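Local coordinates for cytosolic iron-sulfur protein assembly protein 1 (Saccharomyces cerevisiae, PDB 2HES), which is an essential component of the cytosolic iron-sulfur protein assembly machinery, required for the maturation of iron-sulfur proteins outside the mitochondria, at residues Q252-A257 with V295-V300; L263-G268 with N299-L304. One frame throughout, in Å; residues are numbered along the deposited sequence.

Both contacts join the sixth and seventh WD-repeat blades of a seven-bladed beta-propeller, and both use strand 298-303, the innermost strand of the seventh blade, whose outermost strand, 5-11, comes from the N-terminus and closes the ring. Contact 1 sets it beside the inner strand 253-258, near one end of both strands; contact 2 sets it against the next strand, 264-268, and the two share Asn299 and Val300. Most touching residues are buried in each, but contact 1 runs out to a partly exposed Tyr-Glu pair and is largely polar, with a bridging water. Contact 2 lies deeper between the blades and is mostly apolar, built from aliphatic side chains and a tryptophan at one end.

Contact 1 (Q252-A257 with V295-V300); sequences QVYNVA and VYEINV
Tyr254 and Glu297 meet across the boundary between two blades of the WD40 beta-propeller, where the inner strands 253-257 and 298-300 come within 5.4 Å at their axes with N-to-C directions 40° apart. The tyrosine CG stands anti to the carbonyl carbon (chi1 -76°), and the ring beyond it runs past the start of the opposite strand. Its OH donates a 3.0 Å hydrogen bond to Glu297 OE1, reaching it from above the carboxylate plane. Ring and carboxylate planes lie 48° apart. Nearer the backbone, Ile298 O sits at the ring edge, 3.3 Å from Tyr254 CD2, while Asn299 runs beside the ring and points the same way. Its OD1 comes to 3.8 Å from Tyr254 CD2, whereas its ND2 gives hydrogen bonds to Asp317 OD1 and Ile17 O, outside the contact. Tyrosine suits this place because the edge of its flat ring can lie against the backbone carbonyl of Ile298 while its hydroxyl still reaches a partly exposed acid; Trp201 packs edge-to-face against it from the previous blade. Asn255 lies side by side with Val300, and its OD1, 3.4 Å from Val300 CG2, accepts a hydrogen bond from Val301 N: a short polar side chain here gives a backbone N-H of the next blade its acceptor. Between the strands a water donates to Tyr254 O at 3.2 Å and to Asn299 O at 2.6 Å.

Contact 2 (L263-G268 with N299-L304); sequences LIASVG and NVVKWL
Trp303 NE1 donates a hydrogen bond to Ala257 O, on the inner strand of the neighbouring blade, and also lies 3.3 Å from Leu263 O. With CG anti to the carbonyl carbon (chi1 -71°), the side chain leaves strand 299-303 toward 264-268. The bond to Ala257 pairs the one polar atom of the indole within a buried interface, while its six-membered ring packs on aliphatic groups. Trp303 CZ2 is 3.7 Å from Leu263 CB, and Trp303 CH2 is 3.9 Å from Leu263 CD1, the two side chains crossing at about a right angle. Ala265 CB, 3.8 Å from Trp303 CZ2, is small enough to let the broad indole come close to the strand. Further along, Val267 and Val301 cross obliquely, CG1 of the former 3.7 Å from CB of the latter, and Val267 CG2 rests 3.9 Å from Val300 N, over the opposite backbone. Branched valines suit strands and fill the interface with compact methyl groups. Leu312 adds to this layer, touching Ala265, Val301 and Trp303. Strands 264-268 and 299-303 run nearly antiparallel, at 164°, but belong to different sheets and meet through side chains at an axis distance of 6.8 Å. Such face-to-face packing of successive four-stranded blades is typical of the WD40 beta-propeller.

Contact 1 (Q252-A257 with V295-V300)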
ATOM      1  N   GLN A 252     -11.863 -10.125   7.536  1.00 27.44           N
ATOM      2  CA  GLN A 252     -10.465  -9.683   7.193  1.00 25.93           C
ATOM      3  C   GLN A 252     -10.520  -8.255   6.631  1.00 24.47           C
ATOM      4  O   GLN A 252     -11.312  -7.997   5.729  1.00 23.40           O
ATOM      5  CB  GLN A 252      -9.797 -10.518   6.080  1.00 25.26           C
ATOM      6  CG  GLN A 252      -9.461 -11.955   6.400  1.00 29.84           C
ATOM      7  CD  GLN A 252     -10.528 -12.927   5.956  1.00 26.94           C
ATOM      8  OE1 GLN A 252     -11.700 -12.576   5.853  1.00 28.44           O
ATOM      9  NE2 GLN A 252     -10.125 -14.153   5.714  1.00 31.45           N
ATOM     10  N   VAL A 253      -9.682  -7.342   7.128  1.00 21.27           N
ATOM     11  CA  VAL A 253      -9.605  -6.012   6.524  1.00 19.93           C
ATOM     12  C   VAL A 253      -8.323  -6.016   5.687  1.00 19.31           C
ATOM     13  O   VAL A 253      -7.213  -6.006   6.239  1.00 18.92           O
ATOM     14  CB  VAL A 253      -9.517  -4.899   7.568  1.00 19.00           C
ATOM     15  CG1 VAL A 253      -9.443  -3.559   6.859  1.00 16.98           C
ATOM     16  CG2 VAL A 253     -10.777  -4.892   8.436  1.00 19.54           C
ATOM     17  N   TYR A 254      -8.461  -6.117   4.359  1.00 18.42           N
ATOM     18  CA  TYR A 254      -7.295  -6.355   3.537  1.00 18.41           C
ATOM     19  C   TYR A 254      -6.525  -5.088   3.142  1.00 17.66           C
ATOM     20  O   TYR A 254      -5.392  -5.202   2.710  1.00 18.18           O
ATOM     21  CB  TYR A 254      -7.711  -7.041   2.229  1.00 18.71           C
ATOM     22  CG  TYR A 254      -8.038  -8.530   2.340  1.00 18.43           C
ATOM     23  CD1 TYR A 254      -7.327  -9.378   3.192  1.00 21.58           C
ATOM     24  CD2 TYR A 254      -9.018  -9.100   1.512  1.00 21.74           C
ATOM     25  CE1 TYR A 254      -7.646 -10.771   3.272  1.00 23.93           C
ATOM     26  CE2 TYR A 254      -9.299 -10.469   1.576  1.00 21.45           C
ATOM     27  CZ  TYR A 254      -8.608 -11.293   2.418  1.00 23.85           C
ATOM     28  OH  TYR A 254      -8.942 -12.668   2.443  1.00 23.51           O
ATOM     29  N   ASN A 255      -7.163  -3.940   3.197  1.00 17.19           N
ATOM     30  CA  ASN A 255      -6.453  -2.695   2.813  1.00 17.85           C
ATOM     31  C   ASN A 255      -7.042  -1.440   3.477  1.00 18.73           C
ATOM     32  O   ASN A 255      -8.255  -1.300   3.649  1.00 18.48           O
ATOM     33  CB  ASN A 255      -6.466  -2.599   1.253  1.00 17.52           C
ATOM     34  CG  ASN A 255      -5.154  -2.067   0.657  1.00 18.25           C
ATOM     35  OD1 ASN A 255      -5.173  -1.132  -0.112  1.00 18.88           O
ATOM     36  ND2 ASN A 255      -4.025  -2.707   0.979  1.00 20.63           N
ATOM     37  N   VAL A 256      -6.168  -0.514   3.855  1.00 16.94           N
ATOM     38  CA  VAL A 256      -6.589   0.788   4.310  1.00 15.61           C
ATOM     39  C   VAL A 256      -5.810   1.866   3.598  1.00 15.72           C
ATOM     40  O   VAL A 256      -4.657   1.637   3.164  1.00 17.48           O
ATOM     41  CB  VAL A 256      -6.379   0.956   5.866  1.00 15.93           C
ATOM     42  CG1 VAL A 256      -7.236  -0.017   6.649  1.00 17.53           C
ATOM     43  CG2 VAL A 256      -4.907   0.715   6.222  1.00 15.16           C
ATOM     44  N   ALA A 257      -6.410   3.048   3.533  1.00 15.68           N
ATOM     45  CA  ALA A 257      -5.805   4.221   2.859  1.00 16.47           C
ATOM     46  C   ALA A 257      -6.236   5.489   3.550  1.00 16.90           C
ATOM     47  O   ALA A 257      -7.444   5.683   3.841  1.00 16.36           O
ATOM     48  CB  ALA A 257      -6.235   4.256   1.386  1.00 16.51           C
ATOM     49  N   VAL A 295     -20.018 -10.444  -5.375  1.00 30.75           N
ATOM     50  CA  VAL A 295     -19.742 -11.477  -4.388  1.00 31.70           C
ATOM     51  C   VAL A 295     -18.235 -11.601  -4.016  1.00 31.75           C
ATOM     52  O   VAL A 295     -17.856 -12.461  -3.188  1.00 33.02           O
ATOM     53  CB  VAL A 295     -20.297 -12.843  -4.875  1.00 32.25           C
ATOM     54  CG1 VAL A 295     -19.534 -13.337  -6.092  1.00 32.65           C
ATOM     55  CG2 VAL A 295     -20.245 -13.873  -3.762  1.00 33.08           C
ATOM     56  N   TYR A 296     -17.399 -10.742  -4.609  1.00 29.76           N
ATOM     57  CA  TYR A 296     -15.948 -10.880  -4.544  1.00 29.01           C
ATOM     58  C   TYR A 296     -15.221 -10.115  -3.423  1.00 26.83           C
ATOM     59  O   TYR A 296     -15.585  -8.992  -3.056  1.00 26.07           O
ATOM     60  CB  TYR A 296     -15.324 -10.517  -5.907  1.00 29.62           C
ATOM     61  CG  TYR A 296     -15.704 -11.508  -7.001  1.00 30.27           C
ATOM     62  CD1 TYR A 296     -14.950 -12.668  -7.202  1.00 32.23           C
ATOM     63  CD2 TYR A 296     -16.809 -11.290  -7.811  1.00 31.13           C
ATOM     64  CE1 TYR A 296     -15.293 -13.594  -8.198  1.00 33.03           C
ATOM     65  CE2 TYR A 296     -17.170 -12.210  -8.811  1.00 30.17           C
ATOM     66  CZ  TYR A 296     -16.410 -13.352  -8.987  1.00 31.68           C
ATOM     67  OH  TYR A 296     -16.735 -14.274  -9.969  1.00 34.31           O
ATOM     68  N   GLU A 297     -14.162 -10.743  -2.915  1.00 25.87           N
ATOM     69  CA  GLU A 297     -13.302 -10.126  -1.893  1.00 25.40           C
ATOM     70  C   GLU A 297     -12.648  -8.894  -2.517  1.00 24.71           C
ATOM     71  O   GLU A 297     -12.370  -8.892  -3.731  1.00 26.36           O
ATOM     72  CB  GLU A 297     -12.250 -11.124  -1.405  1.00 24.98           C
ATOM     73  CG  GLU A 297     -12.856 -12.250  -0.509  1.00 26.76           C
ATOM     74  CD  GLU A 297     -11.843 -13.181   0.146  1.00 28.27           C
ATOM     75  OE1 GLU A 297     -10.620 -12.990   0.000  1.00 32.86           O
ATOM     76  OE2 GLU A 297     -12.269 -14.140   0.822  1.00 35.61           O
ATOM     77  N   ILE A 298     -12.450  -7.835  -1.727  1.00 23.65           N
ATOM     78  CA  ILE A 298     -11.805  -6.627  -2.236  1.00 22.32           C
ATOM     79  C   ILE A 298     -10.424  -6.546  -1.580  1.00 22.99           C
ATOM     80  O   ILE A 298     -10.315  -6.661  -0.338  1.00 23.40           O
ATOM     81  CB  ILE A 298     -12.604  -5.339  -1.925  1.00 22.62           C
ATOM     82  CG1 ILE A 298     -14.080  -5.440  -2.344  1.00 22.91           C
ATOM     83  CG2 ILE A 298     -11.923  -4.117  -2.546  1.00 21.49           C
ATOM     84  CD1 ILE A 298     -14.898  -4.224  -1.980  1.00 21.92           C
ATOM     85  N   ASN A 299      -9.373  -6.305  -2.377  1.00 21.46           N
ATOM     86  CA  ASN A 299      -8.002  -6.480  -1.870  1.00 21.39           C
ATOM     87  C   ASN A 299      -7.271  -5.180  -1.652  1.00 20.80           C
ATOM     88  O   ASN A 299      -6.264  -5.139  -0.902  1.00 20.65           O
ATOM     89  CB  ASN A 299      -7.190  -7.304  -2.875  1.00 21.51           C
ATOM     90  CG  ASN A 299      -7.746  -8.689  -3.053  1.00 24.13           C
ATOM     91  OD1 ASN A 299      -7.878  -9.449  -2.092  1.00 24.01           O
ATOM     92  ND2 ASN A 299      -8.084  -9.027  -4.292  1.00 26.73           N
ATOM     93  N   VAL A 300      -7.714  -4.147  -2.355  1.00 20.17           N
ATOM     94  CA  VAL A 300      -6.945  -2.885  -2.441  1.00 20.95           C
ATOM     95  C   VAL A 300      -7.832  -1.672  -2.613  1.00 21.06           C
ATOM     96  O   VAL A 300      -8.869  -1.743  -3.292  1.00 22.54           O
ATOM     97  CB  VAL A 300      -5.764  -2.948  -3.503  1.00 21.67           C
ATOM     98  CG1 VAL A 300      -6.270  -3.219  -4.923  1.00 22.68           C
ATOM     99  CG2 VAL A 300      -4.972  -1.680  -3.490  1.00 24.15           C
TER
HETATM  100  O   HOH W   1      -4.255  -6.474   0.029  1.00 36.72           O

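Contact 2 (L263-G268 with N299-L304)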
ATOM      1  N   LEU A 263      -9.443  11.589   5.530  1.00 20.06           N
ATOM      2  CA  LEU A 263     -10.396  10.492   5.666  1.00 18.99           C
ATOM      3  C   LEU A 263      -9.693   9.155   5.505  1.00 18.23           C
ATOM      4  O   LEU A 263      -8.833   9.016   4.630  1.00 18.01           O
ATOM      5  CB  LEU A 263     -11.510  10.574   4.594  1.00 20.24           C
ATOM      6  CG  LEU A 263     -12.422  11.808   4.549  1.00 18.24           C
ATOM      7  CD1 LEU A 263     -13.447  11.655   3.430  1.00 23.10           C
ATOM      8  CD2 LEU A 263     -13.101  12.103   5.899  1.00 22.09           C
ATOM      9  N   ILE A 264     -10.118   8.156   6.272  1.00 17.85           N
ATOM     10  CA  ILE A 264      -9.589   6.797   6.121  1.00 18.04           C
ATOM     11  C   ILE A 264     -10.618   5.996   5.289  1.00 18.30           C
ATOM     12  O   ILE A 264     -11.823   6.129   5.506  1.00 19.90           O
ATOM     13  CB  ILE A 264      -9.371   6.090   7.507  1.00 17.99           C
ATOM     14  CG1 ILE A 264      -8.236   6.775   8.273  1.00 19.59           C
ATOM     15  CG2 ILE A 264      -9.055   4.575   7.341  1.00 19.59           C
ATOM     16  CD1 ILE A 264      -8.074   6.237   9.691  1.00 18.12           C
ATOM     17  N   ALA A 265     -10.126   5.189   4.370  1.00 16.59           N
ATOM     18  CA  ALA A 265     -10.932   4.163   3.685  1.00 17.29           C
ATOM     19  C   ALA A 265     -10.456   2.763   4.037  1.00 18.47           C
ATOM     20  O   ALA A 265      -9.234   2.522   4.176  1.00 17.97           O
ATOM     21  CB  ALA A 265     -10.854   4.395   2.163  1.00 17.59           C
ATOM     22  N   SER A 266     -11.395   1.824   4.209  1.00 17.70           N
ATOM     23  CA  SER A 266     -11.024   0.423   4.396  1.00 17.83           C
ATOM     24  C   SER A 266     -11.813  -0.497   3.453  1.00 19.29           C
ATOM     25  O   SER A 266     -12.933  -0.163   3.047  1.00 20.83           O
ATOM     26  CB  SER A 266     -11.236  -0.024   5.849  1.00 19.98           C
ATOM     27  OG  SER A 266     -12.625   0.035   6.217  1.00 20.35           O
ATOM     28  N   VAL A 267     -11.191  -1.606   3.095  1.00 19.09           N
ATOM     29  CA  VAL A 267     -11.879  -2.660   2.340  1.00 20.53           C
ATOM     30  C   VAL A 267     -11.600  -4.030   2.872  1.00 20.67           C
ATOM     31  O   VAL A 267     -10.484  -4.335   3.343  1.00 20.02           O
ATOM     32  CB  VAL A 267     -11.563  -2.597   0.793  1.00 19.78           C
ATOM     33  CG1 VAL A 267     -12.014  -1.293   0.211  1.00 18.65           C
ATOM     34  CG2 VAL A 267     -10.064  -2.891   0.503  1.00 22.09           C
ATOM     35  N   GLY A 268     -12.583  -4.928   2.709  1.00 23.08           N
ATOM     36  CA  GLY A 268     -12.434  -6.230   3.296  1.00 24.92           C
ATOM     37  C   GLY A 268     -12.801  -7.417   2.426  1.00 24.69           C
ATOM     38  O   GLY A 268     -13.338  -7.259   1.308  1.00 24.25           O
ATOM     39  N   ASN A 299      -9.373  -6.305  -2.377  1.00 21.46           N
ATOM     40  CA  ASN A 299      -8.002  -6.480  -1.870  1.00 21.39           C
ATOM     41  C   ASN A 299      -7.271  -5.180  -1.652  1.00 20.80           C
ATOM     42  O   ASN A 299      -6.264  -5.139  -0.902  1.00 20.65           O
ATOM     43  CB  ASN A 299      -7.190  -7.304  -2.875  1.00 21.51           C
ATOM     44  CG  ASN A 299      -7.746  -8.689  -3.053  1.00 24.13           C
ATOM     45  OD1 ASN A 299      -7.878  -9.449  -2.092  1.00 24.01           O
ATOM     46  ND2 ASN A 299      -8.084  -9.027  -4.292  1.00 26.73           N
ATOM     47  N   VAL A 300      -7.714  -4.147  -2.355  1.00 20.17           N
ATOM     48  CA  VAL A 300      -6.945  -2.885  -2.441  1.00 20.95           C
ATOM     49  C   VAL A 300      -7.832  -1.672  -2.613  1.00 21.06           C
ATOM     50  O   VAL A 300      -8.869  -1.743  -3.292  1.00 22.54           O
ATOM     51  CB  VAL A 300      -5.764  -2.948  -3.503  1.00 21.67           C
ATOM     52  CG1 VAL A 300      -6.270  -3.219  -4.923  1.00 22.68           C
ATOM     53  CG2 VAL A 300      -4.972  -1.680  -3.490  1.00 24.15           C
ATOM     54  N   VAL A 301      -7.436  -0.562  -1.976  1.00 20.07           N
ATOM     55  CA  VAL A 301      -8.146   0.701  -2.074  1.00 20.18           C
ATOM     56  C   VAL A 301      -7.164   1.858  -2.072  1.00 21.40           C
ATOM     57  O   VAL A 301      -6.201   1.828  -1.322  1.00 19.31           O
ATOM     58  CB  VAL A 301      -9.181   0.875  -0.904  1.00 21.38           C
ATOM     59  CG1 VAL A 301      -8.480   0.887   0.476  1.00 19.62           C
ATOM     60  CG2 VAL A 301     -10.037   2.116  -1.114  1.00 19.67           C
ATOM     61  N   LYS A 302      -7.423   2.872  -2.907  1.00 21.26           N
ATOM     62  CA  LYS A 302      -6.601   4.089  -2.958  1.00 22.66           C
ATOM     63  C   LYS A 302      -7.455   5.330  -3.148  1.00 22.30           C
ATOM     64  O   LYS A 302      -8.464   5.280  -3.827  1.00 24.43           O
ATOM     65  CB  LYS A 302      -5.604   3.990  -4.129  1.00 22.16           C
ATOM     66  CG  LYS A 302      -4.458   2.988  -3.968  1.00 25.23           C
ATOM     67  CD  LYS A 302      -3.541   3.375  -2.809  1.00 23.37           C
ATOM     68  CE  LYS A 302      -2.097   2.985  -3.054  1.00 28.12           C
ATOM     69  NZ  LYS A 302      -1.824   1.565  -3.358  1.00 28.28           N
ATOM     70  N   TRP A 303      -7.007   6.452  -2.597  1.00 22.83           N
ATOM     71  CA  TRP A 303      -7.623   7.757  -2.782  1.00 22.43           C
ATOM     72  C   TRP A 303      -6.894   8.398  -3.942  1.00 24.48           C
ATOM     73  O   TRP A 303      -5.656   8.461  -3.919  1.00 22.76           O
ATOM     74  CB  TRP A 303      -7.363   8.642  -1.584  1.00 22.27           C
ATOM     75  CG  TRP A 303      -8.090   8.281  -0.348  1.00 22.00           C
ATOM     76  CD1 TRP A 303      -7.578   7.655   0.753  1.00 22.01           C
ATOM     77  CD2 TRP A 303      -9.458   8.569  -0.053  1.00 22.56           C
ATOM     78  NE1 TRP A 303      -8.545   7.529   1.715  1.00 24.14           N
ATOM     79  CE2 TRP A 303      -9.710   8.079   1.250  1.00 23.62           C
ATOM     80  CE3 TRP A 303     -10.494   9.200  -0.755  1.00 22.22           C
ATOM     81  CZ2 TRP A 303     -10.954   8.187   1.859  1.00 24.13           C
ATOM     82  CZ3 TRP A 303     -11.731   9.307  -0.156  1.00 22.48           C
ATOM     83  CH2 TRP A 303     -11.952   8.808   1.149  1.00 23.58           C
ATOM     84  N   LEU A 304      -7.652   8.895  -4.921  1.00 24.69           N
ATOM     85  CA  LEU A 304      -7.027   9.396  -6.163  1.00 28.62           C
ATOM     86  C   LEU A 304      -7.074  10.908  -6.256  1.00 29.16           C
ATOM     87  O   LEU A 304      -8.008  11.541  -5.746  1.00 31.01           O
ATOM     88  CB  LEU A 304      -7.682   8.739  -7.395  1.00 28.83           C
ATOM     89  CG  LEU A 304      -7.116   7.429  -7.988  1.00 31.83           C
ATOM     90  CD1 LEU A 304      -6.533   6.417  -6.960  1.00 33.09           C
ATOM     91  CD2 LEU A 304      -8.119   6.732  -8.900  1.00 30.49           C
TER